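ABC-type transport auxiliary lipoprotein component domain-containing protein (Xanthomonas campestris pv. campestris, PDB 2IQI) is of unknown function but probably serves as the auxiliary lipoprotein component of an ABC-type transport system. Local coordinates at residues D71-E74 against D75-R79. Residues are numbered along the deposited sequence; the frame is centred on the assembly and turned at random.
Sequences DMLE and DSVVR
M72 and S76 meet one turn apart in a local i to i+4 contact inside helix 69-82, a short alpha-helix packed against both the mixed beta-sheet and the long helix 155-185. Successive carbonyls accept the amides four residues on: D75 N lies 2.8 Å from D71 O, and V77 N lies 3.1 Å from L73 O, while the bond from V78 N to E74 O is weak.

L73 and V77, one turn apart, turn branched apolar side chains to the sheet, both packing on I105 of strand 101-110, and V77 also reaches L173 of helix 155-185; L73 CG and V77 CG2 touch loosely at 4.4 Å. M72 and S76 instead meet L166 of helix 155-185, where a flexible thioether and a small serine fit against another helix. The carboxylate of D75 is held at both oxygens, OD2 by a hydrogen bond from Q67 and OD1 by a salt bridge to R92. R79 NH2, 3.1 Å from D75 OD2, adds a salt bridge of charge alone: the oxygen sits well out of the guanidinium plane with no N-H pointing at it, and D75 CB lies over the group's face.

S76 is buried, and its hydroxyl finds a partner within its own helix. With chi1 at -70°, OG swings back beside the backbone N and donates to M72 O at 2.9 Å, while S76 N reaches the same oxygen from the opposite face of the carbonyl plane.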
ATOM      1  N   ASP A  71      -3.061  -7.445  -3.663  1.00 41.10           N
ATOM      2  CA  ASP A  71      -1.914  -8.352  -3.557  1.00 41.60           C
ATOM      3  C   ASP A  71      -0.570  -7.649  -3.817  1.00 41.68           C
ATOM      4  O   ASP A  71       0.453  -8.083  -3.248  1.00 41.44           O
ATOM      5  CB  ASP A  71      -2.042  -9.581  -4.482  1.00 42.10           C
ATOM      6  CG  ASP A  71      -3.268 -10.478  -4.157  1.00 45.07           C
ATOM      7  OD1 ASP A  71      -3.882 -10.379  -3.056  1.00 47.89           O
ATOM      8  OD2 ASP A  71      -3.621 -11.304  -5.031  1.00 47.64           O
ATOM      9  N   MET A  72      -0.554  -6.629  -4.712  1.00 41.18           N
ATOM     10  CA  MET A  72       0.682  -5.851  -4.985  1.00 40.49           C
ATOM     11  C   MET A  72       1.018  -5.156  -3.662  1.00 40.24           C
ATOM     12  O   MET A  72       2.191  -5.066  -3.262  1.00 39.48           O
ATOM     13  CB  MET A  72       0.526  -4.761  -6.081  1.00 40.50           C
ATOM     14  CG  MET A  72       0.011  -5.158  -7.475  1.00 40.51           C
ATOM     15  SD  MET A  72      -0.148  -3.734  -8.636  1.00 39.66           S
ATOM     16  CE  MET A  72       1.569  -3.342  -8.712  1.00 35.20           C
ATOM     17  N   LEU A  73      -0.045  -4.684  -2.994  1.00 39.44           N
ATOM     18  CA  LEU A  73       0.070  -4.015  -1.725  1.00 39.52           C
ATOM     19  C   LEU A  73       0.475  -4.963  -0.576  1.00 39.09           C
ATOM     20  O   LEU A  73       1.386  -4.680   0.202  1.00 38.40           O
ATOM     21  CB  LEU A  73      -1.181  -3.208  -1.400  1.00 39.69           C
ATOM     22  CG  LEU A  73      -0.872  -2.385  -0.143  1.00 41.32           C
ATOM     23  CD1 LEU A  73      -0.320  -1.018  -0.504  1.00 39.01           C
ATOM     24  CD2 LEU A  73      -2.098  -2.312   0.779  1.00 42.77           C
ATOM     25  N   GLU A  74      -0.192  -6.096  -0.487  1.00 39.45           N
ATOM     26  CA  GLU A  74       0.265  -7.155   0.405  1.00 39.93           C
ATOM     27  C   GLU A  74       1.732  -7.607   0.153  1.00 39.02           C
ATOM     28  O   GLU A  74       2.492  -7.815   1.083  1.00 39.34           O
ATOM     29  CB  GLU A  74      -0.705  -8.313   0.332  1.00 39.96           C
ATOM     30  CG  GLU A  74      -0.620  -9.268   1.478  1.00 43.77           C
ATOM     31  CD  GLU A  74      -1.208 -10.630   1.132  1.00 50.36           C
ATOM     32  OE1 GLU A  74      -2.158 -10.676   0.294  1.00 52.20           O
ATOM     33  OE2 GLU A  74      -0.710 -11.653   1.696  1.00 52.85           O
ATOM     34  N   ASP A  75       2.157  -7.738  -1.083  1.00 38.61           N
ATOM     35  CA  ASP A  75       3.550  -8.106  -1.292  1.00 39.19           C
ATOM     36  C   ASP A  75       4.533  -6.968  -1.017  1.00 38.68           C
ATOM     37  O   ASP A  75       5.656  -7.237  -0.620  1.00 38.88           O
ATOM     38  CB  ASP A  75       3.809  -8.693  -2.705  1.00 40.01           C
ATOM     39  CG  ASP A  75       3.119 -10.029  -2.928  1.00 42.62           C
ATOM     40  OD1 ASP A  75       2.361 -10.461  -2.019  1.00 46.84           O
ATOM     41  OD2 ASP A  75       3.329 -10.648  -4.011  1.00 43.92           O
ATOM     42  N   SER A  76       4.149  -5.715  -1.240  1.00 37.51           N
ATOM     43  CA  SER A  76       5.110  -4.643  -1.046  1.00 37.29           C
ATOM     44  C   SER A  76       5.418  -4.509   0.395  1.00 36.55           C
ATOM     45  O   SER A  76       6.582  -4.312   0.779  1.00 36.85           O
ATOM     46  CB  SER A  76       4.553  -3.309  -1.524  1.00 37.42           C
ATOM     47  OG  SER A  76       4.474  -3.367  -2.922  1.00 40.13           O
ATOM     48  N   VAL A  77       4.345  -4.594   1.179  1.00 35.58           N
ATOM     49  CA  VAL A  77       4.382  -4.330   2.597  1.00 35.39           C
ATOM     50  C   VAL A  77       5.260  -5.374   3.292  1.00 36.68           C
ATOM     51  O   VAL A  77       6.224  -5.020   4.002  1.00 37.01           O
ATOM     52  CB  VAL A  77       2.960  -4.240   3.201  1.00 34.60           C
ATOM     53  CG1 VAL A  77       3.015  -4.355   4.702  1.00 33.55           C
ATOM     54  CG2 VAL A  77       2.330  -2.921   2.822  1.00 32.29           C
ATOM     55  N   VAL A  78       4.942  -6.649   3.043  1.00 36.86           N
ATOM     56  CA  VAL A  78       5.659  -7.770   3.617  1.00 36.59           C
ATOM     57  C   VAL A  78       7.102  -7.800   3.125  1.00 36.84           C
ATOM     58  O   VAL A  78       8.017  -7.956   3.918  1.00 36.85           O
ATOM     59  CB  VAL A  78       4.979  -9.083   3.265  1.00 36.60           C
ATOM     60  CG1 VAL A  78       5.934 -10.229   3.497  1.00 37.49           C
ATOM     61  CG2 VAL A  78       3.749  -9.262   4.086  1.00 35.50           C
ATOM     62  N   ARG A  79       7.319  -7.630   1.826  1.00 36.75           N
ATOM     63  CA  ARG A  79       8.688  -7.541   1.346  1.00 36.70           C
ATOM     64  C   ARG A  79       9.429  -6.392   1.966  1.00 36.53           C
ATOM     65  O   ARG A  79      10.579  -6.570   2.330  1.00 36.45           O
ATOM     66  CB  ARG A  79       8.768  -7.500  -0.169  1.00 37.23           C
ATOM     67  CG  ARG A  79       8.127  -8.753  -0.713  1.00 39.42           C
ATOM     68  CD  ARG A  79       8.288  -9.046  -2.171  1.00 41.84           C
ATOM     69  NE  ARG A  79       7.510 -10.266  -2.369  1.00 47.02           N
ATOM     70  CZ  ARG A  79       6.866 -10.595  -3.483  1.00 45.87           C
ATOM     71  NH1 ARG A  79       6.923  -9.783  -4.528  1.00 45.69           N
ATOM     72  NH2 ARG A  79       6.162 -11.726  -3.528  1.00 41.34           N
TER